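Local coordinates for protein leucyl-tRNA synthetase subunit alpha (PDB 3O0A) that is part of the enzyme that attaches leucine to its tRNA, and through its CP1 hydrolytic domain probably removes wrongly attached amino acids, at residues E26-T31 with K36-D41; I8-E13 with E120-W125; L58-P63 with E84-K89; K19-V24 with E30-E35. All coordinates share one frame; numbering follows the deposited sequence.

Interaction 1 (E26-T31 with K36-D41); sequences EELKET and KRIYID
The hydroxyl oxygen of Tyr39, whose ring receives the methyl of Thr31, is gripped by two charged groups. Arg37 NH1 donates to Tyr39 OH over 2.9 Å with an N-H...O angle of 154°, and the oxygen lies close to the guanidinium plane. Glu35, the last residue of helix 26-35, is its second hydrogen-bond partner, through OE1. This is an alpha-to-beta connection: helix 26-35 ends, Lys36 turns the chain with a positive phi, and strand 37-44 runs back along the edge of its antiparallel sheet, the short helix and strand axes passing 8.1 Å apart at 116°.

Across the connection a methyl makes the closest side-chain contact. Thr31 CG2, anti to the backbone N, points into the corner between strand backbone and aromatic ring: it sits 3.5 Å from Arg37 O and 3.8 Å from Tyr39 CE2, arriving at the ring's edge near its plane. Arg9, from the neighbouring strand, makes a cation-pi contact with the same ring. With a phenylalanine in place of Tyr39 the hydroxyl is gone, which would probably leave Arg37 NH1 and the Glu35 carboxylate without their shared partner and the guanidinium freer to turn.

The opposite face of the strand is greasier. Ile38 is buried there and also packs on Val24 and on Leu64 of helix 64-74, which Leu28 touches too. Helix and strand meet on this side more loosely, with Leu28 CB 4.3 Å from Ile38 CD1.

Interaction 2 (I8-E13 with E120-W125); sequences IRFYVE and EKIPVW
Phe10 and Ile122 make the apolar half of this contact, and Glu13 with Lys121 the charged half, where strands of two sheets come together in the editing domain. Strand 6-13 is the middle strand of the antiparallel three-stranded sheet; strand 121-127 belongs to the mixed sheet, so side chains and not backbone bonds span the gap between these two segments. The sheets are nevertheless joined nearby, by a backbone hydrogen bond between Tyr11 and Thr114 of strand 106-114.

The apolar part is buried. Ile122 has CG1 in the crowded position between backbone N and carbonyl carbon (chi1 59°), and from there the extended branch carries CD1 across to Phe10 CE2, at 3.8 Å. The two side chains meet at about a right angle. Val56 of strand 55-58 touches both, and Pro116 and Asn115 also pack on the phenyl ring.

The ionic part lies at the exposed end of the strands. Lys121 is extended as far as CE and then bends at its last torsion (chi4 -64°), which brings the ammonium to the carboxylate of Glu13. The salt bridge runs from Lys121 NZ to Glu13 OE2 at 3.1 Å, but as a hydrogen bond it is weak. The firmer partner of OE2 is the hydroxyl of Thr114, which also has a weak bond to the ammonium, making a small polar cluster with strand 106-114. The nitrogen favours neither carboxylate oxygen strongly, for Lys121 NZ is only 3.3 Å from Glu13 OE1.

Interaction 3 (L58-P63 with E84-K89); sequences LAPEHP and ENFVEK
A type I beta turn, Ala59 to His62, leads from strand 55-58 toward helix 64-74, and its proline packs against the flank of helix 80-91. The turn is closed by His62 N bonding to Ala59 O at 2.9 Å. Pro60 occupies its second position and carries the contact: its alpha carbon lies only 5.3 Å from Val87 CA.

Two different surfaces of Pro60 are used. The pyrrolidine ring offers CG to Phe86 CE2 at 4.0 Å, with CB almost as near, and the two side chains cross obliquely. Phe86 gets there because its CG is anti to the backbone N (chi1 173°), which swings the phenyl from the side of the helix toward the turn; Ser126 lies against both it and Pro60, and Val107 of strand 106-114 packs on the phenyl as well. The carbonyl oxygen of Pro60 lies beside the next residue of the helix, Val87. It is met by both methyls of that residue, CG2 at 3.7 Å and CG1 at 3.8 Å from Pro60 O, so the isopropyl group straddles it without any hydrogen bond. Val87 also touches Val65, linking this patch to helix 64-74.

Beyond the proline, His62 turns to the other task of the loop. Leu58 CG lies 3.9 Å above one face of its imidazole, offset toward the rim, while ND1 caps the backbone N of Leu64. A beta turn whose last residue caps the following helix is a compact strand-to-helix connection, and here its proline also packs on a second helix, 80-91.

Interaction 4 (K19-V24 with E30-E35); sequences KFLNCV and ETLLKE
Leu32 CD2 is the methyl on which the tight side of this contact closes, taking up Val24 and Leu21 from the loop ahead of its own helix. Val24 CG2 lies 3.8 Å from Leu32 CD2 and the CG1 branch 4.0 Å from it, so both arms of the isopropyl group embrace one methyl. Leu21 CD2 comes to the same carbon of Leu32 at 3.9 Å. Leu32 reaches these side chains because its CG stands anti to the backbone N (chi1 178°), pointing the side chain off the buried face of helix 26-35; Ile14 and Ile38 pack on it as well.

The loose side begins one residue on. Leu33 is exposed, and with segment 19-24 it has one meeting, Leu21 CD2 to Leu33 CD2 at 4.0 Å, the two side chains at about a right angle; Pro17, earlier in the loop, also touches it. Leu21, itself partly exposed, thus spreads one methyl over two successive leucines, and Lys29 rests on it from the preceding turn of the helix. No hydrogen bond crosses between the segments; the backbones stay well apart, Leu21 CA to Leu32 CA being 8.3 Å.

Within the loop the chain is compact, Cys23 N bonding to Phe20 O at 2.9 Å. Its far side is fastened to helix 64-74: Cys23 forms a disulfide with Cys70, Asn22 hydrogen-bonds to Arg74, and Phe20 lies on Ile71. The loop therefore sits between helix 26-35 and helix 64-74, with strand 37-44 reached through Leu32.

Overall arrangement
Interactions 1 and 4 share helix 26-35, whose Leu28 and Leu32 both rest on Ile38: in the first the helix leans on strand 37-44 near the surface, in the other it closes over the loop 19-24. Interaction 2 lies nearest the centre of the chain, about 7 Å from it, and is tied to interaction 1 by backbone bonds between strands 6-13 and 37-44. Interaction 3 is buried but farther out, reaching interaction 2 through Leu58 and Trp125. Interactions 3 and 4 have no polar bond across them; interaction 2 adds a salt bridge at its exposed end, and interaction 1 has no clear hydrogen bond between its segments, but Arg37 and Glu35 hold the Tyr39 hydroxyl beside it.

Interaction 1 (E26-T31 with K36-D41)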
# COMPACT_ATOMS: atom_id res chain seq x y z
N GLU A 26 -11.65 1.10 -20.12
CA GLU A 26 -12.00 2.42 -20.61
C GLU A 26 -12.14 3.45 -19.49
O GLU A 26 -11.73 4.60 -19.64
CB GLU A 26 -13.31 2.31 -21.40
CG GLU A 26 -13.69 3.57 -22.17
CD GLU A 26 -14.54 4.55 -21.36
OE1 GLU A 26 -15.09 4.18 -20.30
OE2 GLU A 26 -14.66 5.71 -21.82
N GLU A 27 -12.70 3.01 -18.37
CA GLU A 27 -12.95 3.89 -17.22
C GLU A 27 -11.69 4.53 -16.62
O GLU A 27 -11.77 5.58 -15.97
CB GLU A 27 -13.68 3.11 -16.13
CG GLU A 27 -15.15 2.78 -16.44
CD GLU A 27 -15.35 1.55 -17.34
OE1 GLU A 27 -14.36 0.90 -17.76
OE2 GLU A 27 -16.53 1.24 -17.63
N LEU A 28 -10.53 3.90 -16.83
CA LEU A 28 -9.25 4.42 -16.30
C LEU A 28 -8.40 5.12 -17.34
O LEU A 28 -7.33 5.66 -17.01
CB LEU A 28 -8.43 3.30 -15.65
CG LEU A 28 -9.05 2.54 -14.48
CD1 LEU A 28 -8.07 1.49 -13.99
CD2 LEU A 28 -9.43 3.49 -13.36
N LYS A 29 -8.86 5.09 -18.60
CA LYS A 29 -8.05 5.54 -19.73
C LYS A 29 -7.82 7.05 -19.72
O LYS A 29 -6.72 7.52 -20.00
CB LYS A 29 -8.69 5.09 -21.05
CG LYS A 29 -8.06 5.71 -22.27
CD LYS A 29 -8.69 5.20 -23.55
CE LYS A 29 -8.37 6.10 -24.74
NZ LYS A 29 -9.30 7.27 -24.82
N GLU A 30 -8.87 7.79 -19.38
CA GLU A 30 -8.83 9.24 -19.31
C GLU A 30 -7.72 9.71 -18.36
O GLU A 30 -6.88 10.52 -18.74
CB GLU A 30 -10.20 9.77 -18.85
CG GLU A 30 -11.35 9.61 -19.86
CD GLU A 30 -11.95 8.21 -19.95
OE1 GLU A 30 -11.59 7.30 -19.14
OE2 GLU A 30 -12.80 8.02 -20.87
N THR A 31 -7.69 9.16 -17.15
CA THR A 31 -6.67 9.52 -16.15
C THR A 31 -5.28 9.07 -16.57
O THR A 31 -4.29 9.80 -16.38
CB THR A 31 -7.05 8.96 -14.75
OG1 THR A 31 -8.26 9.60 -14.31
CG2 THR A 31 -5.97 9.21 -13.72
N LYS A 36 -0.95 10.42 -16.67
CA LYS A 36 0.10 9.40 -16.71
C LYS A 36 0.19 8.69 -15.35
O LYS A 36 1.28 8.43 -14.82
CB LYS A 36 1.44 9.99 -17.16
CG LYS A 36 1.49 10.31 -18.66
CD LYS A 36 2.87 10.81 -19.07
CE LYS A 36 3.04 10.80 -20.58
NZ LYS A 36 4.33 11.41 -21.02
N ARG A 37 -1.00 8.39 -14.81
CA ARG A 37 -1.13 7.73 -13.50
C ARG A 37 -2.27 6.74 -13.48
O ARG A 37 -3.28 6.95 -14.16
CB ARG A 37 -1.43 8.76 -12.41
CG ARG A 37 -0.31 9.71 -12.12
CD ARG A 37 -0.77 10.77 -11.14
NE ARG A 37 0.35 11.65 -10.85
CZ ARG A 37 0.35 12.61 -9.93
NH1 ARG A 37 -0.73 12.85 -9.20
NH2 ARG A 37 1.44 13.34 -9.75
N ILE A 38 -2.11 5.69 -12.68
CA ILE A 38 -3.22 4.82 -12.26
C ILE A 38 -3.31 4.94 -10.75
O ILE A 38 -2.37 4.59 -10.05
CB ILE A 38 -3.02 3.34 -12.67
CG1 ILE A 38 -2.91 3.22 -14.21
CG2 ILE A 38 -4.16 2.46 -12.10
CD1 ILE A 38 -4.18 3.48 -14.99
N TYR A 39 -4.41 5.48 -10.25
CA TYR A 39 -4.51 5.73 -8.82
C TYR A 39 -4.86 4.48 -8.03
O TYR A 39 -5.72 3.71 -8.45
CB TYR A 39 -5.54 6.82 -8.53
CG TYR A 39 -5.01 8.21 -8.83
CD1 TYR A 39 -4.13 8.84 -7.94
CD2 TYR A 39 -5.38 8.89 -9.98
CE1 TYR A 39 -3.65 10.12 -8.18
CE2 TYR A 39 -4.89 10.18 -10.24
CZ TYR A 39 -4.02 10.78 -9.33
OH TYR A 39 -3.53 12.04 -9.56
N ILE A 40 -4.21 4.34 -6.87
CA ILE A 40 -4.59 3.31 -5.89
C ILE A 40 -4.96 4.04 -4.61
O ILE A 40 -4.09 4.42 -3.83
CB ILE A 40 -3.42 2.33 -5.64
CG1 ILE A 40 -2.95 1.72 -6.96
CG2 ILE A 40 -3.81 1.23 -4.65
CD1 ILE A 40 -1.89 2.51 -7.67
N ASP A 41 -6.25 4.21 -4.40
CA ASP A 41 -6.71 4.89 -3.20
C ASP A 41 -6.69 3.90 -2.04
O ASP A 41 -7.18 2.77 -2.15
CB ASP A 41 -8.13 5.42 -3.36
CG ASP A 41 -8.24 6.53 -4.39
OD1 ASP A 41 -7.22 7.18 -4.73
OD2 ASP A 41 -9.38 6.77 -4.85

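Interaction 2 (I8-E13 with E120-W125)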
# COMPACT_ATOMS: atom_id res chain seq x y z
N ILE A 8 -5.88 8.06 1.16
CA ILE A 8 -4.62 8.55 0.60
C ILE A 8 -4.49 8.01 -0.81
O ILE A 8 -4.69 6.81 -1.04
CB ILE A 8 -3.41 8.17 1.46
CG1 ILE A 8 -3.57 8.76 2.87
CG2 ILE A 8 -2.09 8.67 0.79
CD1 ILE A 8 -2.44 8.44 3.84
N ARG A 9 -4.18 8.90 -1.75
CA ARG A 9 -4.10 8.55 -3.16
C ARG A 9 -2.67 8.18 -3.55
O ARG A 9 -1.87 9.04 -3.91
CB ARG A 9 -4.65 9.68 -4.06
CG ARG A 9 -6.06 10.12 -3.68
CD ARG A 9 -6.79 10.75 -4.85
NE ARG A 9 -6.98 9.80 -5.96
CZ ARG A 9 -8.15 9.33 -6.39
NH1 ARG A 9 -9.29 9.67 -5.79
NH2 ARG A 9 -8.19 8.49 -7.43
N PHE A 10 -2.33 6.90 -3.42
CA PHE A 10 -1.11 6.40 -4.04
C PHE A 10 -1.35 6.33 -5.55
O PHE A 10 -2.50 6.36 -5.99
CB PHE A 10 -0.75 5.02 -3.46
CG PHE A 10 -0.18 5.10 -2.07
CD1 PHE A 10 -1.00 5.42 -0.98
CD2 PHE A 10 1.18 4.90 -1.85
CE1 PHE A 10 -0.47 5.51 0.31
CE2 PHE A 10 1.71 4.99 -0.56
CZ PHE A 10 0.87 5.29 0.53
N TYR A 11 -0.29 6.27 -6.34
CA TYR A 11 -0.47 6.13 -7.78
C TYR A 11 0.71 5.46 -8.45
O TYR A 11 1.85 5.67 -8.06
CB TYR A 11 -0.76 7.49 -8.44
CG TYR A 11 0.24 8.58 -8.11
CD1 TYR A 11 0.05 9.41 -7.00
CD2 TYR A 11 1.38 8.78 -8.90
CE1 TYR A 11 0.95 10.43 -6.68
CE2 TYR A 11 2.32 9.81 -8.58
CZ TYR A 11 2.09 10.62 -7.47
OH TYR A 11 2.98 11.62 -7.13
N VAL A 12 0.41 4.66 -9.46
CA VAL A 12 1.46 4.11 -10.31
C VAL A 12 1.67 5.08 -11.46
O VAL A 12 0.74 5.34 -12.24
CB VAL A 12 1.08 2.71 -10.83
CG1 VAL A 12 2.14 2.19 -11.78
CG2 VAL A 12 0.88 1.74 -9.67
N GLU A 13 2.88 5.63 -11.55
CA GLU A 13 3.25 6.48 -12.67
C GLU A 13 3.49 5.63 -13.91
O GLU A 13 4.19 4.61 -13.84
CB GLU A 13 4.51 7.27 -12.35
CG GLU A 13 4.35 8.24 -11.20
CD GLU A 13 5.66 8.90 -10.85
OE1 GLU A 13 6.45 9.17 -11.78
OE2 GLU A 13 5.93 9.10 -9.64
N GLU A 120 8.66 8.27 -2.90
CA GLU A 120 9.32 6.97 -3.00
C GLU A 120 8.45 6.00 -3.77
O GLU A 120 7.23 6.06 -3.69
CB GLU A 120 9.65 6.41 -1.62
CG GLU A 120 10.73 7.21 -0.91
CD GLU A 120 11.02 6.75 0.49
OE1 GLU A 120 10.42 5.76 0.97
OE2 GLU A 120 11.87 7.41 1.13
N LYS A 121 9.11 5.15 -4.56
CA LYS A 121 8.41 4.11 -5.31
C LYS A 121 8.46 2.79 -4.55
O LYS A 121 9.54 2.28 -4.20
CB LYS A 121 9.02 3.99 -6.71
CG LYS A 121 8.77 5.23 -7.56
CD LYS A 121 9.51 5.19 -8.87
CE LYS A 121 9.49 6.55 -9.57
NZ LYS A 121 8.10 6.91 -9.95
N ILE A 122 7.28 2.26 -4.25
CA ILE A 122 7.13 1.10 -3.38
C ILE A 122 6.32 -0.00 -4.10
O ILE A 122 5.38 0.31 -4.82
CB ILE A 122 6.53 1.48 -1.99
CG1 ILE A 122 5.15 2.13 -2.13
CG2 ILE A 122 7.48 2.41 -1.22
CD1 ILE A 122 4.44 2.31 -0.78
N PRO A 123 6.72 -1.28 -3.93
CA PRO A 123 6.10 -2.36 -4.71
C PRO A 123 4.65 -2.64 -4.33
O PRO A 123 4.27 -2.56 -3.16
CB PRO A 123 6.99 -3.57 -4.40
CG PRO A 123 7.54 -3.28 -3.05
CD PRO A 123 7.76 -1.80 -3.02
N VAL A 124 3.84 -2.97 -5.34
CA VAL A 124 2.44 -3.31 -5.14
C VAL A 124 2.26 -4.82 -5.21
O VAL A 124 2.63 -5.45 -6.20
CB VAL A 124 1.52 -2.62 -6.16
CG1 VAL A 124 0.05 -2.86 -5.80
CG2 VAL A 124 1.82 -1.13 -6.21
N TRP A 125 1.68 -5.36 -4.14
CA TRP A 125 1.40 -6.78 -3.94
C TRP A 125 -0.10 -7.03 -3.80
O TRP A 125 -0.89 -6.10 -3.60
CB TRP A 125 2.10 -7.24 -2.66
CG TRP A 125 3.57 -7.38 -2.79
CD1 TRP A 125 4.49 -6.38 -2.98
CD2 TRP A 125 4.30 -8.60 -2.74
NE1 TRP A 125 5.76 -6.92 -3.06
CE2 TRP A 125 5.67 -8.28 -2.92
CE3 TRP A 125 3.93 -9.94 -2.58
CZ2 TRP A 125 6.67 -9.25 -2.93
CZ3 TRP A 125 4.93 -10.91 -2.60
CH2 TRP A 125 6.28 -10.56 -2.77

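Interaction 3 (L58-P63 with E84-K89)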
# COMPACT_ATOMS: atom_id res chain seq x y z
N LEU A 58 -3.19 -4.93 -2.36
CA LEU A 58 -4.58 -4.98 -2.79
C LEU A 58 -5.16 -6.30 -2.35
O LEU A 58 -4.50 -7.34 -2.45
CB LEU A 58 -4.66 -4.92 -4.32
CG LEU A 58 -4.52 -3.55 -5.02
CD1 LEU A 58 -3.39 -2.70 -4.48
CD2 LEU A 58 -4.43 -3.73 -6.55
N ALA A 59 -6.40 -6.28 -1.87
CA ALA A 59 -7.14 -7.54 -1.70
C ALA A 59 -7.17 -8.32 -3.03
O ALA A 59 -7.18 -7.73 -4.12
CB ALA A 59 -8.53 -7.26 -1.22
N PRO A 60 -7.20 -9.66 -2.96
CA PRO A 60 -7.18 -10.49 -4.18
C PRO A 60 -8.30 -10.14 -5.16
O PRO A 60 -8.10 -10.25 -6.38
CB PRO A 60 -7.37 -11.92 -3.66
CG PRO A 60 -7.04 -11.86 -2.20
CD PRO A 60 -7.26 -10.47 -1.73
N GLU A 61 -9.46 -9.74 -4.64
CA GLU A 61 -10.61 -9.43 -5.50
C GLU A 61 -10.62 -7.99 -5.99
O GLU A 61 -11.55 -7.58 -6.70
CB GLU A 61 -11.94 -9.72 -4.80
CG GLU A 61 -11.99 -11.06 -4.11
CD GLU A 61 -11.54 -11.00 -2.65
OE1 GLU A 61 -10.79 -10.08 -2.27
OE2 GLU A 61 -11.95 -11.88 -1.88
N HIS A 62 -9.63 -7.20 -5.58
CA HIS A 62 -9.56 -5.79 -6.00
C HIS A 62 -9.51 -5.71 -7.53
O HIS A 62 -8.70 -6.41 -8.15
CB HIS A 62 -8.34 -5.09 -5.38
CG HIS A 62 -8.41 -3.59 -5.43
ND1 HIS A 62 -8.33 -2.89 -6.61
CD2 HIS A 62 -8.57 -2.67 -4.44
CE1 HIS A 62 -8.43 -1.59 -6.35
NE2 HIS A 62 -8.57 -1.43 -5.05
N PRO A 63 -10.39 -4.89 -8.14
CA PRO A 63 -10.42 -4.75 -9.60
C PRO A 63 -9.08 -4.38 -10.24
O PRO A 63 -8.85 -4.67 -11.42
CB PRO A 63 -11.43 -3.61 -9.81
CG PRO A 63 -12.32 -3.66 -8.62
CD PRO A 63 -11.43 -4.08 -7.48
N GLU A 84 -2.64 -14.78 -11.27
CA GLU A 84 -3.93 -15.40 -11.58
C GLU A 84 -4.21 -16.60 -10.68
O GLU A 84 -5.31 -16.76 -10.14
CB GLU A 84 -3.92 -15.86 -13.03
CG GLU A 84 -5.29 -16.05 -13.62
CD GLU A 84 -5.24 -16.14 -15.13
OE1 GLU A 84 -4.42 -16.92 -15.64
OE2 GLU A 84 -6.01 -15.41 -15.79
N ASN A 85 -3.20 -17.45 -10.52
CA ASN A 85 -3.32 -18.62 -9.66
C ASN A 85 -3.64 -18.22 -8.23
O ASN A 85 -4.46 -18.85 -7.56
CB ASN A 85 -2.03 -19.45 -9.68
CG ASN A 85 -1.80 -20.11 -11.02
OD1 ASN A 85 -2.71 -20.24 -11.85
ND2 ASN A 85 -0.57 -20.52 -11.26
N PHE A 86 -2.98 -17.16 -7.75
CA PHE A 86 -3.26 -16.66 -6.40
C PHE A 86 -4.72 -16.20 -6.23
O PHE A 86 -5.40 -16.58 -5.27
CB PHE A 86 -2.28 -15.55 -6.04
CG PHE A 86 -2.59 -14.86 -4.74
CD1 PHE A 86 -2.36 -15.51 -3.53
CD2 PHE A 86 -3.12 -13.56 -4.74
CE1 PHE A 86 -2.66 -14.88 -2.32
CE2 PHE A 86 -3.41 -12.92 -3.54
CZ PHE A 86 -3.16 -13.58 -2.33
N VAL A 87 -5.19 -15.37 -7.15
CA VAL A 87 -6.56 -14.85 -7.09
C VAL A 87 -7.58 -16.01 -7.10
O VAL A 87 -8.54 -16.01 -6.31
CB VAL A 87 -6.80 -13.87 -8.26
CG1 VAL A 87 -8.27 -13.48 -8.37
CG2 VAL A 87 -5.91 -12.64 -8.08
N GLU A 88 -7.33 -17.00 -7.96
CA GLU A 88 -8.22 -18.16 -8.08
C GLU A 88 -8.24 -18.96 -6.79
O GLU A 88 -9.30 -19.42 -6.37
CB GLU A 88 -7.82 -19.03 -9.28
CG GLU A 88 -8.19 -18.40 -10.66
CD GLU A 88 -9.69 -18.07 -10.79
OE1 GLU A 88 -10.53 -19.00 -10.68
OE2 GLU A 88 -10.02 -16.89 -11.02
N LYS A 89 -7.07 -19.14 -6.18
CA LYS A 89 -6.98 -19.87 -4.91
C LYS A 89 -7.77 -19.12 -3.86
O LYS A 89 -8.51 -19.71 -3.08
CB LYS A 89 -5.53 -20.00 -4.46
CG LYS A 89 -5.31 -20.88 -3.23
CD LYS A 89 -3.84 -20.89 -2.84
CE LYS A 89 -3.61 -21.50 -1.47
NZ LYS A 89 -2.16 -21.64 -1.17

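Interaction 4 (K19-V24 with E30-E35)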
# COMPACT_ATOMS: atom_id res chain seq x y z
N LYS A 19 1.90 2.14 -24.47
CA LYS A 19 2.46 0.79 -24.29
C LYS A 19 1.60 -0.08 -23.36
O LYS A 19 1.71 -1.31 -23.38
CB LYS A 19 3.89 0.92 -23.75
CG LYS A 19 4.59 -0.36 -23.29
CD LYS A 19 6.03 -0.05 -22.84
CE LYS A 19 6.70 -1.23 -22.13
NZ LYS A 19 8.15 -0.93 -21.90
N PHE A 20 0.74 0.56 -22.57
CA PHE A 20 -0.03 -0.13 -21.55
C PHE A 20 -1.54 -0.00 -21.67
O PHE A 20 -2.28 -0.58 -20.85
CB PHE A 20 0.42 0.32 -20.16
CG PHE A 20 1.89 0.22 -19.96
CD1 PHE A 20 2.46 -0.96 -19.50
CD2 PHE A 20 2.72 1.30 -20.26
CE1 PHE A 20 3.84 -1.05 -19.32
CE2 PHE A 20 4.09 1.22 -20.09
CZ PHE A 20 4.64 0.04 -19.62
N LEU A 21 -2.02 0.69 -22.70
CA LEU A 21 -3.47 0.95 -22.84
C LEU A 21 -4.33 -0.31 -22.85
O LEU A 21 -5.46 -0.30 -22.33
CB LEU A 21 -3.76 1.77 -24.10
CG LEU A 21 -3.59 3.28 -23.97
CD1 LEU A 21 -3.73 3.92 -25.36
CD2 LEU A 21 -4.63 3.85 -22.98
N ASN A 22 -3.83 -1.39 -23.44
CA ASN A 22 -4.66 -2.59 -23.47
C ASN A 22 -4.72 -3.35 -22.13
O ASN A 22 -5.45 -4.33 -22.00
CB ASN A 22 -4.36 -3.49 -24.70
CG ASN A 22 -3.08 -4.31 -24.56
OD1 ASN A 22 -2.48 -4.38 -23.50
ND2 ASN A 22 -2.70 -4.97 -25.64
N CYS A 23 -3.97 -2.87 -21.14
CA CYS A 23 -4.04 -3.40 -19.77
C CYS A 23 -5.16 -2.77 -18.95
O CYS A 23 -5.48 -3.28 -17.89
CB CYS A 23 -2.74 -3.16 -19.02
SG CYS A 23 -1.42 -4.17 -19.64
N VAL A 24 -5.70 -1.65 -19.43
CA VAL A 24 -6.60 -0.84 -18.60
C VAL A 24 -7.99 -0.72 -19.22
O VAL A 24 -8.12 -0.62 -20.45
CB VAL A 24 -6.03 0.58 -18.27
CG1 VAL A 24 -4.56 0.49 -17.80
CG2 VAL A 24 -6.13 1.49 -19.46
N GLU A 30 -8.87 7.79 -19.38
CA GLU A 30 -8.83 9.24 -19.31
C GLU A 30 -7.72 9.71 -18.36
O GLU A 30 -6.88 10.52 -18.74
CB GLU A 30 -10.20 9.77 -18.85
CG GLU A 30 -11.35 9.61 -19.86
CD GLU A 30 -11.95 8.21 -19.95
OE1 GLU A 30 -11.59 7.30 -19.14
OE2 GLU A 30 -12.80 8.02 -20.87
N THR A 31 -7.69 9.16 -17.15
CA THR A 31 -6.67 9.52 -16.15
C THR A 31 -5.28 9.07 -16.57
O THR A 31 -4.29 9.80 -16.38
CB THR A 31 -7.05 8.96 -14.75
OG1 THR A 31 -8.26 9.60 -14.31
CG2 THR A 31 -5.97 9.21 -13.72
N LEU A 32 -5.20 7.87 -17.15
CA LEU A 32 -3.93 7.34 -17.62
C LEU A 32 -3.31 8.26 -18.67
O LEU A 32 -2.14 8.60 -18.59
CB LEU A 32 -4.11 5.93 -18.19
CG LEU A 32 -2.85 5.27 -18.75
CD1 LEU A 32 -1.78 5.10 -17.68
CD2 LEU A 32 -3.18 3.93 -19.40
N LEU A 33 -4.11 8.66 -19.66
CA LEU A 33 -3.57 9.50 -20.73
C LEU A 33 -3.30 10.95 -20.30
O LEU A 33 -2.30 11.54 -20.71
CB LEU A 33 -4.47 9.45 -21.97
CG LEU A 33 -4.60 8.10 -22.68
CD1 LEU A 33 -5.67 8.22 -23.75
CD2 LEU A 33 -3.28 7.65 -23.31
N LYS A 34 -4.18 11.51 -19.47
CA LYS A 34 -4.06 12.90 -19.06
C LYS A 34 -3.04 13.09 -17.94
O LYS A 34 -2.28 14.04 -17.96
CB LYS A 34 -5.41 13.47 -18.59
CG LYS A 34 -6.48 13.58 -19.65
CD LYS A 34 -7.77 14.20 -19.09
CE LYS A 34 -8.93 14.11 -20.08
NZ LYS A 34 -8.90 15.21 -21.08
N GLU A 35 -3.05 12.18 -16.97
CA GLU A 35 -2.19 12.33 -15.79
C GLU A 35 -0.98 11.41 -15.76
O GLU A 35 -0.09 11.59 -14.92
CB GLU A 35 -2.99 12.14 -14.50
CG GLU A 35 -4.14 13.12 -14.29
CD GLU A 35 -4.68 13.07 -12.87
OE1 GLU A 35 -3.87 13.08 -11.92
OE2 GLU A 35 -5.91 13.02 -12.71